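Local coordinates for protein annexin B22 (Schistosoma mansoni, PDB 4MDU) that binds acidic phospholipid membranes in a calcium-dependent manner, aggregates liposomes when calcium is present, and takes part in reproduction of the worm and host-parasite interaction, at residues Ser14-Phe19 / Thr137-Glu142; Pro28-Thr33 / Thr318-Asp323; Ile62-Thr67 / Cys356-Glu361; Tyr111-Ser116 / Lys144-Ala149. All blocks are in the same frame, centred on the assembly; numbering follows the deposited sequence.

Interaction 1: Ser14-Phe19 / Thr137-Glu142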
loop_
_atom_site.group_PDB
_atom_site.type_symbol
_atom_site.label_atom_id
_atom_site.label_comp_id
_atom_site.label_asym_id
_atom_site.label_seq_id
_atom_site.Cartn_x
_atom_site.Cartn_y
_atom_site.Cartn_z
ATOM N N SER B 14 -12.420 0.066 25.584
ATOM C CA SER B 14 -13.797 -0.397 25.622
ATOM C C SER B 14 -13.859 -1.926 25.660
ATOM O O SER B 14 -13.097 -2.587 24.956
ATOM C CB SER B 14 -14.557 0.133 24.410
ATOM O OG SER B 14 -15.449 -0.866 23.943
ATOM N N LEU B 15 -14.780 -2.481 26.451
ATOM C CA LEU B 15 -14.905 -3.939 26.594
ATOM C C LEU B 15 -15.254 -4.645 25.292
ATOM O O LEU B 15 -15.102 -5.865 25.166
ATOM C CB LEU B 15 -15.938 -4.309 27.655
ATOM C CG LEU B 15 -15.372 -5.089 28.835
ATOM C CD1 LEU B 15 -14.468 -4.164 29.643
ATOM C CD2 LEU B 15 -16.503 -5.632 29.697
ATOM N N ILE B 16 -15.726 -3.882 24.318
ATOM C CA ILE B 16 -16.055 -4.472 23.039
ATOM C C ILE B 16 -14.836 -5.154 22.376
ATOM O O ILE B 16 -15.003 -6.065 21.561
ATOM C CB ILE B 16 -16.664 -3.427 22.108
ATOM C CG1 ILE B 16 -17.490 -4.114 21.025
ATOM C CG2 ILE B 16 -15.570 -2.549 21.519
ATOM C CD1 ILE B 16 -18.660 -3.287 20.559
ATOM N N HIS B 17 -13.625 -4.731 22.743
ATOM C CA HIS B 17 -12.385 -5.366 22.232
ATOM C C HIS B 17 -11.933 -6.580 23.045
ATOM O O HIS B 17 -10.962 -7.245 22.687
ATOM C CB HIS B 17 -11.206 -4.380 22.220
ATOM C CG HIS B 17 -11.491 -3.089 21.518
ATOM N ND1 HIS B 17 -11.555 -2.986 20.145
ATOM C CD2 HIS B 17 -11.707 -1.842 22.001
ATOM C CE1 HIS B 17 -11.801 -1.732 19.813
ATOM N NE2 HIS B 17 -11.906 -1.017 20.921
ATOM N N SER B 18 -12.638 -6.863 24.133
ATOM C CA SER B 18 -12.097 -7.692 25.195
ATOM C C SER B 18 -12.270 -9.186 25.016
ATOM O O SER B 18 -11.579 -9.965 25.665
ATOM C CB SER B 18 -12.713 -7.280 26.529
ATOM O OG SER B 18 -11.979 -6.229 27.116
ATOM N N PHE B 19 -13.185 -9.594 24.150
ATOM C CA PHE B 19 -13.451 -11.019 23.986
ATOM C C PHE B 19 -13.216 -11.467 22.552
ATOM O O PHE B 19 -13.518 -10.733 21.606
ATOM C CB PHE B 19 -14.888 -11.328 24.399
ATOM C CG PHE B 19 -15.213 -10.906 25.793
ATOM C CD1 PHE B 19 -15.005 -11.768 26.857
ATOM C CD2 PHE B 19 -15.727 -9.650 26.048
ATOM C CE1 PHE B 19 -15.309 -11.385 28.155
ATOM C CE2 PHE B 19 -16.034 -9.258 27.348
ATOM C CZ PHE B 19 -15.823 -10.130 28.399
ATOM N N THR B 137 -8.939 0.085 14.955
ATOM C CA THR B 137 -8.906 -0.323 16.358
ATOM C C THR B 137 -9.727 0.550 17.315
ATOM O O THR B 137 -9.676 0.353 18.528
ATOM C CB THR B 137 -7.459 -0.370 16.888
ATOM O OG1 THR B 137 -6.947 0.968 16.957
ATOM C CG2 THR B 137 -6.584 -1.195 15.961
ATOM N N LEU B 138 -10.492 1.501 16.792
ATOM C CA LEU B 138 -11.262 2.375 17.678
ATOM C C LEU B 138 -12.754 2.135 17.553
ATOM O O LEU B 138 -13.313 2.206 16.453
ATOM C CB LEU B 138 -10.965 3.853 17.394
ATOM C CG LEU B 138 -9.514 4.298 17.612
ATOM C CD1 LEU B 138 -9.288 5.688 17.032
ATOM C CD2 LEU B 138 -9.152 4.254 19.099
ATOM N N TRP B 139 -13.411 1.876 18.675
ATOM C CA TRP B 139 -14.868 1.858 18.640
ATOM C C TRP B 139 -15.437 3.261 18.888
ATOM O O TRP B 139 -14.688 4.228 19.071
ATOM C CB TRP B 139 -15.465 0.801 19.575
ATOM C CG TRP B 139 -16.633 0.126 18.921
ATOM C CD1 TRP B 139 -17.964 0.309 19.212
ATOM C CD2 TRP B 139 -16.586 -0.804 17.822
ATOM N NE1 TRP B 139 -18.735 -0.466 18.377
ATOM C CE2 TRP B 139 -17.916 -1.151 17.512
ATOM C CE3 TRP B 139 -15.547 -1.387 17.084
ATOM C CZ2 TRP B 139 -18.235 -2.058 16.500
ATOM C CZ3 TRP B 139 -15.870 -2.290 16.074
ATOM C CH2 TRP B 139 -17.204 -2.612 15.793
ATOM N N ASN B 140 -16.759 3.371 18.873
ATOM C CA ASN B 140 -17.417 4.672 18.808
ATOM C C ASN B 140 -16.923 5.727 19.799
ATOM O O ASN B 140 -16.549 6.840 19.406
ATOM C CB ASN B 140 -18.944 4.502 18.897
ATOM C CG ASN B 140 -19.518 3.803 17.678
ATOM O OD1 ASN B 140 -18.912 3.820 16.599
ATOM N ND2 ASN B 140 -20.685 3.171 17.841
ATOM N N ASP B 141 -16.953 5.390 21.079
ATOM C CA ASP B 141 -16.563 6.322 22.126
ATOM C C ASP B 141 -15.070 6.664 22.091
ATOM O O ASP B 141 -14.673 7.795 22.371
ATOM C CB ASP B 141 -16.950 5.754 23.483
ATOM C CG ASP B 141 -18.458 5.763 23.688
ATOM O OD1 ASP B 141 -19.096 6.664 23.128
ATOM O OD2 ASP B 141 -18.999 4.885 24.382
ATOM N N GLU B 142 -14.252 5.680 21.745
ATOM C CA GLU B 142 -12.814 5.892 21.633
ATOM C C GLU B 142 -12.547 6.846 20.491
ATOM O O GLU B 142 -11.754 7.775 20.622
ATOM C CB GLU B 142 -12.115 4.547 21.421
ATOM C CG GLU B 142 -12.352 3.627 22.620
ATOM C CD GLU B 142 -11.968 2.174 22.377
ATOM O OE1 GLU B 142 -12.099 1.698 21.230
ATOM O OE2 GLU B 142 -11.547 1.503 23.350
#

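Interaction 2: Pro28-Thr33 / Thr318-Asp323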
loop_
_atom_site.group_PDB
_atom_site.type_symbol
_atom_site.label_atom_id
_atom_site.label_comp_id
_atom_site.label_asym_id
_atom_site.label_seq_id
_atom_site.Cartn_x
_atom_site.Cartn_y
_atom_site.Cartn_z
ATOM N N PRO B 28 -4.034 -9.690 27.824
ATOM C CA PRO B 28 -3.113 -8.553 27.715
ATOM C C PRO B 28 -1.790 -8.826 28.423
ATOM O O PRO B 28 -1.718 -9.744 29.251
ATOM C CB PRO B 28 -3.865 -7.436 28.447
ATOM C CG PRO B 28 -4.631 -8.167 29.509
ATOM C CD PRO B 28 -4.967 -9.538 28.954
ATOM N N THR B 29 -0.756 -8.040 28.129
ATOM C CA THR B 29 0.474 -8.139 28.927
ATOM C C THR B 29 0.456 -7.152 30.097
ATOM O O THR B 29 1.279 -7.244 31.010
ATOM C CB THR B 29 1.727 -7.878 28.092
ATOM O OG1 THR B 29 1.619 -6.589 27.473
ATOM C CG2 THR B 29 1.885 -8.962 27.020
ATOM N N ILE B 30 -0.459 -6.186 30.059
ATOM C CA ILE B 30 -0.597 -5.247 31.177
ATOM C C ILE B 30 -2.033 -5.162 31.690
ATOM O O ILE B 30 -2.951 -4.811 30.949
ATOM C CB ILE B 30 -0.057 -3.819 30.867
ATOM C CG1 ILE B 30 1.446 -3.860 30.520
ATOM C CG2 ILE B 30 -0.306 -2.881 32.085
ATOM C CD1 ILE B 30 1.993 -2.537 29.826
ATOM N N LYS B 31 -2.207 -5.495 32.966
ATOM C CA LYS B 31 -3.512 -5.494 33.609
ATOM C C LYS B 31 -3.474 -4.461 34.722
ATOM O O LYS B 31 -2.421 -4.248 35.323
ATOM C CB LYS B 31 -3.796 -6.867 34.236
ATOM C CG LYS B 31 -4.121 -7.983 33.247
ATOM C CD LYS B 31 -3.876 -9.363 33.874
ATOM C CE LYS B 31 -5.166 -10.066 34.263
ATOM N NZ LYS B 31 -5.904 -10.599 33.078
ATOM N N PRO B 32 -4.626 -3.838 35.023
ATOM C CA PRO B 32 -4.697 -2.938 36.175
ATOM C C PRO B 32 -4.135 -3.616 37.415
ATOM O O PRO B 32 -4.456 -4.772 37.704
ATOM C CB PRO B 32 -6.203 -2.679 36.337
ATOM C CG PRO B 32 -6.879 -3.749 35.518
ATOM C CD PRO B 32 -5.937 -4.021 34.386
ATOM N N THR B 33 -3.283 -2.887 38.127
ATOM C CA THR B 33 -2.612 -3.379 39.319
ATOM C C THR B 33 -3.521 -3.181 40.527
ATOM O O THR B 33 -3.823 -2.051 40.906
ATOM C CB THR B 33 -1.283 -2.619 39.541
ATOM O OG1 THR B 33 -0.640 -2.378 38.278
ATOM C CG2 THR B 33 -0.346 -3.408 40.451
ATOM N N THR B 318 -0.496 0.160 22.828
ATOM C CA THR B 318 -1.949 0.022 22.815
ATOM C C THR B 318 -2.407 -1.420 23.072
ATOM O O THR B 318 -3.317 -1.650 23.880
ATOM C CB THR B 318 -2.594 0.586 21.512
ATOM O OG1 THR B 318 -1.934 0.033 20.364
ATOM C CG2 THR B 318 -2.455 2.094 21.468
ATOM N N ARG B 319 -1.785 -2.386 22.400
ATOM C CA ARG B 319 -2.241 -3.775 22.521
ATOM C C ARG B 319 -1.924 -4.368 23.882
ATOM O O ARG B 319 -2.529 -5.352 24.310
ATOM C CB ARG B 319 -1.645 -4.637 21.421
ATOM C CG ARG B 319 -2.247 -4.315 20.082
ATOM C CD ARG B 319 -3.732 -4.660 20.155
ATOM N NE ARG B 319 -4.514 -3.527 19.749
ATOM C CZ ARG B 319 -5.834 -3.505 19.632
ATOM N NH1 ARG B 319 -6.589 -4.569 19.909
ATOM N NH2 ARG B 319 -6.388 -2.389 19.222
ATOM N N SER B 320 -0.979 -3.741 24.566
ATOM C CA SER B 320 -0.474 -4.279 25.815
ATOM C C SER B 320 -1.587 -4.485 26.834
ATOM O O SER B 320 -1.586 -5.468 27.574
ATOM C CB SER B 320 0.622 -3.373 26.383
ATOM O OG SER B 320 0.122 -2.099 26.725
ATOM N N GLU B 321 -2.532 -3.554 26.881
ATOM C CA GLU B 321 -3.591 -3.657 27.865
ATOM C C GLU B 321 -4.843 -4.297 27.277
ATOM O O GLU B 321 -5.872 -4.338 27.933
ATOM C CB GLU B 321 -3.893 -2.306 28.550
ATOM C CG GLU B 321 -4.210 -1.140 27.631
ATOM C CD GLU B 321 -4.397 0.171 28.403
ATOM O OE1 GLU B 321 -3.380 0.830 28.722
ATOM O OE2 GLU B 321 -5.560 0.535 28.703
ATOM N N ILE B 322 -4.741 -4.838 26.066
ATOM C CA ILE B 322 -5.898 -5.517 25.474
ATOM C C ILE B 322 -5.643 -6.982 25.155
ATOM O O ILE B 322 -6.215 -7.874 25.783
ATOM C CB ILE B 322 -6.410 -4.799 24.208
ATOM C CG1 ILE B 322 -6.693 -3.323 24.528
ATOM C CG2 ILE B 322 -7.691 -5.483 23.687
ATOM C CD1 ILE B 322 -6.918 -2.473 23.299
ATOM N N ASP B 323 -4.772 -7.244 24.188
ATOM C CA ASP B 323 -4.668 -8.599 23.683
ATOM C C ASP B 323 -3.245 -8.968 23.253
ATOM O O ASP B 323 -3.049 -9.908 22.493
ATOM C CB ASP B 323 -5.625 -8.758 22.497
ATOM C CG ASP B 323 -5.520 -7.608 21.527
ATOM O OD1 ASP B 323 -4.568 -6.792 21.671
ATOM O OD2 ASP B 323 -6.389 -7.497 20.635
HETATM O O HOH W 1 -5.585 -4.387 30.638
#

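Interaction 3: Ile62-Thr67 / Cys356-Glu361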
loop_
_atom_site.group_PDB
_atom_site.type_symbol
_atom_site.label_atom_id
_atom_site.label_comp_id
_atom_site.label_asym_id
_atom_site.label_seq_id
_atom_site.Cartn_x
_atom_site.Cartn_y
_atom_site.Cartn_z
ATOM N N ILE B 62 8.163 0.970 35.827
ATOM C CA ILE B 62 6.898 1.481 36.335
ATOM C C ILE B 62 5.974 1.770 35.149
ATOM O O ILE B 62 4.979 1.070 34.934
ATOM C CB ILE B 62 7.105 2.765 37.164
ATOM C CG1 ILE B 62 7.858 2.468 38.458
ATOM C CG2 ILE B 62 5.778 3.420 37.503
ATOM C CD1 ILE B 62 8.050 3.715 39.309
ATOM N N LEU B 63 6.336 2.793 34.376
ATOM C CA LEU B 63 5.509 3.323 33.301
ATOM C C LEU B 63 5.145 2.287 32.247
ATOM O O LEU B 63 4.006 2.259 31.784
ATOM C CB LEU B 63 6.194 4.529 32.657
ATOM C CG LEU B 63 6.349 5.743 33.578
ATOM C CD1 LEU B 63 7.202 6.820 32.920
ATOM C CD2 LEU B 63 4.970 6.291 33.974
ATOM N N ALA B 64 6.097 1.430 31.878
ATOM C CA ALA B 64 5.835 0.353 30.919
ATOM C C ALA B 64 5.194 -0.891 31.563
ATOM O O ALA B 64 5.011 -1.925 30.901
ATOM C CB ALA B 64 7.113 -0.027 30.176
ATOM N N ARG B 65 4.883 -0.799 32.852
ATOM C CA ARG B 65 4.110 -1.846 33.531
ATOM C C ARG B 65 2.765 -1.359 34.104
ATOM O O ARG B 65 2.202 -1.996 34.986
ATOM C CB ARG B 65 4.935 -2.503 34.635
ATOM C CG ARG B 65 6.180 -3.276 34.136
ATOM C CD ARG B 65 5.828 -4.283 33.027
ATOM N NE ARG B 65 4.731 -5.161 33.411
ATOM C CZ ARG B 65 3.917 -5.769 32.552
ATOM N NH1 ARG B 65 4.084 -5.613 31.240
ATOM N NH2 ARG B 65 2.931 -6.539 33.004
ATOM N N ARG B 66 2.253 -0.243 33.598
ATOM C CA ARG B 66 0.953 0.290 34.036
ATOM C C ARG B 66 0.041 0.539 32.835
ATOM O O ARG B 66 0.522 0.807 31.740
ATOM C CB ARG B 66 1.141 1.608 34.801
ATOM C CG ARG B 66 2.103 1.542 36.002
ATOM C CD ARG B 66 1.473 0.879 37.246
ATOM N NE ARG B 66 2.377 0.982 38.394
ATOM C CZ ARG B 66 3.312 0.079 38.693
ATOM N NH1 ARG B 66 3.435 -1.015 37.943
ATOM N NH2 ARG B 66 4.119 0.260 39.739
ATOM N N THR B 67 -1.277 0.469 33.032
ATOM C CA THR B 67 -2.190 0.779 31.947
ATOM C C THR B 67 -2.186 2.284 31.738
ATOM O O THR B 67 -1.685 3.042 32.583
ATOM C CB THR B 67 -3.618 0.397 32.294
ATOM O OG1 THR B 67 -4.085 1.275 33.323
ATOM C CG2 THR B 67 -3.695 -1.033 32.786
ATOM N N CYS B 356 10.386 -4.112 25.482
ATOM C CA CYS B 356 10.433 -5.460 26.055
ATOM C C CYS B 356 9.609 -5.539 27.335
ATOM O O CYS B 356 8.951 -6.544 27.600
ATOM C CB CYS B 356 11.895 -5.893 26.312
ATOM S SG CYS B 356 12.784 -6.159 24.753
ATOM N N VAL B 357 9.643 -4.476 28.127
ATOM C CA VAL B 357 8.936 -4.468 29.394
ATOM C C VAL B 357 7.422 -4.410 29.158
ATOM O O VAL B 357 6.662 -5.060 29.851
ATOM C CB VAL B 357 9.409 -3.312 30.267
ATOM C CG1 VAL B 357 8.473 -3.090 31.467
ATOM C CG2 VAL B 357 10.820 -3.592 30.732
ATOM N N LEU B 358 7.002 -3.652 28.153
ATOM C CA LEU B 358 5.602 -3.631 27.768
ATOM C C LEU B 358 5.089 -5.055 27.529
ATOM O O LEU B 358 3.973 -5.377 27.915
ATOM C CB LEU B 358 5.385 -2.761 26.527
ATOM C CG LEU B 358 5.509 -1.245 26.679
ATOM C CD1 LEU B 358 5.458 -0.589 25.305
ATOM C CD2 LEU B 358 4.408 -0.681 27.580
ATOM N N MET B 359 5.896 -5.905 26.899
ATOM C CA MET B 359 5.461 -7.274 26.591
ATOM C C MET B 359 5.567 -8.199 27.802
ATOM O O MET B 359 5.115 -9.346 27.762
ATOM C CB MET B 359 6.279 -7.853 25.441
ATOM C CG MET B 359 5.973 -7.261 24.069
ATOM S SD MET B 359 7.142 -7.851 22.805
ATOM C CE MET B 359 8.606 -6.909 23.214
ATOM N N GLY B 360 6.176 -7.702 28.874
ATOM C CA GLY B 360 6.296 -8.477 30.096
ATOM C C GLY B 360 7.704 -8.874 30.518
ATOM O O GLY B 360 7.908 -9.383 31.628
ATOM N N GLU B 361 8.689 -8.655 29.658
ATOM C CA GLU B 361 10.051 -9.050 30.021
ATOM C C GLU B 361 10.742 -7.992 30.875
ATOM O O GLU B 361 11.480 -7.163 30.359
ATOM C CB GLU B 361 10.915 -9.384 28.796
ATOM C CG GLU B 361 12.263 -10.029 29.205
ATOM C CD GLU B 361 13.377 -9.817 28.200
ATOM O OE1 GLU B 361 13.520 -8.685 27.688
ATOM O OE2 GLU B 361 14.122 -10.784 27.937
#

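Interaction 4: Tyr111-Ser116 / Lys144-Ala149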
loop_
_atom_site.group_PDB
_atom_site.type_symbol
_atom_site.label_atom_id
_atom_site.label_comp_id
_atom_site.label_asym_id
_atom_site.label_seq_id
_atom_site.Cartn_x
_atom_site.Cartn_y
_atom_site.Cartn_z
ATOM N N TYR B 111 -4.814 11.184 22.934
ATOM C CA TYR B 111 -3.953 12.252 22.402
ATOM C C TYR B 111 -2.811 11.639 21.584
ATOM O O TYR B 111 -2.437 12.097 20.484
ATOM C CB TYR B 111 -3.378 13.083 23.545
ATOM C CG TYR B 111 -2.672 14.337 23.084
ATOM C CD1 TYR B 111 -1.301 14.351 22.855
ATOM C CD2 TYR B 111 -3.379 15.512 22.876
ATOM C CE1 TYR B 111 -0.657 15.504 22.435
ATOM C CE2 TYR B 111 -2.744 16.664 22.450
ATOM C CZ TYR B 111 -1.384 16.654 22.232
ATOM O OH TYR B 111 -0.768 17.812 21.817
ATOM N N MET B 112 -2.251 10.577 22.128
ATOM C CA MET B 112 -1.183 9.883 21.419
ATOM C C MET B 112 -1.655 9.442 20.034
ATOM O O MET B 112 -0.965 9.643 19.037
ATOM C CB MET B 112 -0.673 8.701 22.241
ATOM C CG MET B 112 0.569 8.065 21.651
ATOM S SD MET B 112 0.058 6.603 20.776
ATOM C CE MET B 112 0.138 5.504 22.157
ATOM N N LEU B 113 -2.851 8.874 19.954
ATOM C CA LEU B 113 -3.335 8.431 18.657
ATOM C C LEU B 113 -3.593 9.639 17.765
ATOM O O LEU B 113 -3.288 9.620 16.563
ATOM C CB LEU B 113 -4.567 7.532 18.789
ATOM C CG LEU B 113 -4.265 6.208 19.488
ATOM C CD1 LEU B 113 -5.552 5.411 19.647
ATOM C CD2 LEU B 113 -3.208 5.414 18.720
ATOM N N ALA B 114 -4.131 10.705 18.340
ATOM C CA ALA B 114 -4.451 11.877 17.517
ATOM C C ALA B 114 -3.174 12.499 16.924
ATOM O O ALA B 114 -3.142 12.879 15.764
ATOM C CB ALA B 114 -5.288 12.918 18.301
ATOM N N LYS B 115 -2.114 12.581 17.713
ATOM C CA LYS B 115 -0.864 13.110 17.186
ATOM C C LYS B 115 -0.355 12.294 15.986
ATOM O O LYS B 115 0.017 12.857 14.958
ATOM C CB LYS B 115 0.193 13.196 18.283
ATOM C CG LYS B 115 0.711 14.615 18.534
ATOM C CD LYS B 115 1.848 14.619 19.555
ATOM C CE LYS B 115 2.379 16.017 19.815
ATOM N NZ LYS B 115 3.527 16.013 20.773
ATOM N N SER B 116 -0.355 10.975 16.102
ATOM C CA SER B 116 0.018 10.135 14.961
ATOM C C SER B 116 -0.907 10.341 13.760
ATOM O O SER B 116 -0.454 10.286 12.619
ATOM C CB SER B 116 0.041 8.645 15.334
ATOM O OG SER B 116 1.045 8.375 16.295
ATOM N N LYS B 144 -14.464 9.133 19.226
ATOM C CA LYS B 144 -14.884 10.494 19.583
ATOM C C LYS B 144 -13.855 11.129 20.505
ATOM O O LYS B 144 -13.555 12.317 20.383
ATOM C CB LYS B 144 -16.279 10.512 20.253
ATOM C CG LYS B 144 -17.417 10.053 19.341
ATOM C CD LYS B 144 -18.747 9.970 20.088
ATOM C CE LYS B 144 -19.853 9.389 19.223
ATOM N NZ LYS B 144 -21.206 9.494 19.882
ATOM N N ALA B 145 -13.324 10.344 21.439
ATOM C CA ALA B 145 -12.237 10.837 22.290
ATOM C C ALA B 145 -11.005 11.203 21.462
ATOM O O ALA B 145 -10.315 12.178 21.764
ATOM C CB ALA B 145 -11.874 9.825 23.362
ATOM N N VAL B 146 -10.723 10.427 20.417
ATOM C CA VAL B 146 -9.580 10.747 19.574
ATOM C C VAL B 146 -9.868 11.992 18.733
ATOM O O VAL B 146 -9.005 12.861 18.562
ATOM C CB VAL B 146 -9.185 9.582 18.644
ATOM C CG1 VAL B 146 -8.102 10.039 17.687
ATOM C CG2 VAL B 146 -8.712 8.381 19.450
ATOM N N ALA B 147 -11.086 12.077 18.205
ATOM C CA ALA B 147 -11.492 13.262 17.467
ATOM C C ALA B 147 -11.328 14.502 18.350
ATOM O O ALA B 147 -10.823 15.528 17.906
ATOM C CB ALA B 147 -12.933 13.126 16.964
ATOM N N ASP B 148 -11.735 14.407 19.610
ATOM C CA ASP B 148 -11.617 15.559 20.485
ATOM C C ASP B 148 -10.165 15.902 20.679
ATOM O O ASP B 148 -9.771 17.061 20.584
ATOM C CB ASP B 148 -12.273 15.304 21.834
ATOM C CG ASP B 148 -13.790 15.360 21.756
ATOM O OD1 ASP B 148 -14.313 15.876 20.733
ATOM O OD2 ASP B 148 -14.448 14.888 22.711
ATOM N N ALA B 149 -9.370 14.879 20.954
ATOM C CA ALA B 149 -7.968 15.086 21.251
ATOM C C ALA B 149 -7.291 15.718 20.035
ATOM O O ALA B 149 -6.408 16.562 20.172
ATOM C CB ALA B 149 -7.320 13.769 21.618
#

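Interaction 1: Ser14-Phe19 / Thr137-Glu142
His17 and Glu142 meet tip to tip in a His-carboxylate hydrogen bond that ties the N-terminal segment of this annexin, here a short 3-10 turn, to the start of helix 140-156 in the second annexin repeat. His17 NE2 donates to Glu142 OE1 over 2.7 Å, in the plane of the imidazole and on the syn lone pair of the oxygen, with ring and carboxylate only 12° apart. The anti lone pair of OE1 is taken by Trp139 N, at the N-cap, so two donors grip this buried oxygen and fix the rotation of the carboxylate. Ser14 N donates to Glu142 OE2 from above the carboxylate plane, in a nearly straight bond of 2.8 Å, and OE2 pairs with Arg13 in a salt bridge; these donors probably favour the ionised carboxylate. Ser14 OG accepts from Ile16 N, forming an ST turn. The apolar part rests on Ile16, whose side chain crosses that of Trp139 at about a right angle. Ile16 CG2 lies over the centre of the His17 ring. CG1 stands anti to the backbone N (chi1 -158°), and beyond it Ile16 CD1 makes a CH-pi contact over one face of the indole, 3.8 Å from the centroid of the Trp139 five-membered ring.

Interaction 2: Pro28-Thr33 / Thr318-Asp323
Ser320, Pro28 and Ile30 carry the contact where the N-terminal segment passes the C-terminal end of helix 311-320. The carbonyl of Ser320 is the focus: Ile30 N donates to Ser320 O over 2.8 Å from above the carbonyl plane, while Thr29 N adds a weak bond to the same oxygen. Ser320 CB lies 3.5 Å from Thr29 OG1, a hydroxyl hydrogen-bonded to Leu358 O; Ser320 OG is bonded to Ile317 O within the helix. Pro28 sets its ring carbon CB against the backbone, 3.1 Å from Ser320 O and beside the carbonyl carbon of Glu321. Ile30 sends CG1 anti to its carbonyl carbon (chi1 -60°), and from there CD1 comes within 3.6 Å of Ser320 OG. On its backbone side, Ile30 O lies 3.4 Å from Glu321 CA in a CA-H...O contact, and one water donates to both Ile30 O and Glu321 O, bridging the two backbones. Next to the contact, Asp323 pairs with Arg319 and with Arg290, and Glu321 OE1 accepts from Asn68 N. The arrangement is that of an N-terminal segment laid against the fourth annexin repeat, using a carbonyl at a helix C-terminus as acceptor.

Interaction 3: Ile62-Thr67 / Cys356-Glu361
Ala64 and Leu358 bring the two backbones to 5.1 Å between their CA atoms, where the type I turn Leu63-Arg66 at the end of helix 56-63 meets the C-terminal end of helix 349-358. Gly360 closes that second helix in a Schellman motif, its positive phi (115°) letting the chain turn back, with Gly360 N bonded to Val357 O and Glu361 N to Cys356 O. Among the side chains, Ala64 CB fits between two neighbours, 3.6 Å from Val357 CG1 and 3.8 Å from Leu358 CD2. Arg65 then bends round Val357: chi2 (-52°) puts CD 3.3 Å from Val357 CG1, and the chain bends again at chi3 (-52°). Beyond these bends the guanidinium lies at the helix end, where Arg65 NH1 donates to Val357 O over 3.0 Å, in the carbonyl plane but tilted from the guanidinium plane. The same nitrogen stands 3.3 Å from Leu358 O. Arg65 NH2 is spoken for by Thr29 O in the N-terminal segment. Val357 O is thus shared between the Schellman bond and a cationic side chain that joins the first repeat to the fourth; the positive charge near these carbonyls would be expected to suit the helix C-terminus electrostatically.

Interaction 4: Tyr111-Ser116 / Lys144-Ala149
Ala114 and Ala149 put their methyl groups together, CB to CB at 4.0 Å, where helix 109-122 crosses helix 140-156 within the second annexin repeat. The axes of the two short segments pass 8.0 Å apart at a crossing angle of -64°, a close approach that the small alanines on both sides permit. Ala114 CB points at the opposite helix and settles beside its backbone, 3.7 Å from Val146 O and close to the carbonyl carbon of Ala149. Ala149 CB answers by resting on the backbone of Tyr111, 3.8 Å from Tyr111 CA. Val146 uses both of its methyls: CG1 stands anti to the backbone N (chi1 173°) and comes 4.1 Å from Ala114 CB, whereas CG2, anti to the carbonyl carbon, turns to Leu113, whose CB lies 4.3 Å away. The two therefore serve different neighbours on helix 109-122. The CB of Tyr111 leads away from helix 140-156, yet its CG is anti to the backbone N (chi1 -170°), and ring atom CD2 still comes 4.2 Å from Ala149 O, the phenol reaching on to bond through OH with Asp156. The contact is van der Waals packing of methyl and methylene groups against each other and against backbone, without hydrogen bonds between the segments. Among the surrounding helices, Leu113 also packs on Ile134 of helix 128-136 and on Arg314 of helix 311-320, Met112 touches Ile317 of that same helix, and further along helix 140-156 Tyr150 and Val153 carry the packing past Ala114.

How the interactions relate
Interactions 1 and 2 fix the N-terminal region to the second and fourth repeats, and interaction 3 joins the first repeat to the fourth. Interactions 2 and 3 are closest, centres 9 Å apart: besides the polar links made by Thr29, Ile30 CG1 packs 3.2 Å from Arg65 NH1. Interactions 1 and 2, about 14 Å apart between centres, meet where Thr137 packs on Arg319 and His17 on Ile322. Interaction 4 shares helix 140-156 with interaction 1, and Leu138 bridges them by packing on Val146 and Leu113. In this calcium-free structure, residues that bind calcium lie nearby: the Val357 side chain is about 10 Å from that of Glu56, and the Ala114 side chain about 8 Å from that of Met121.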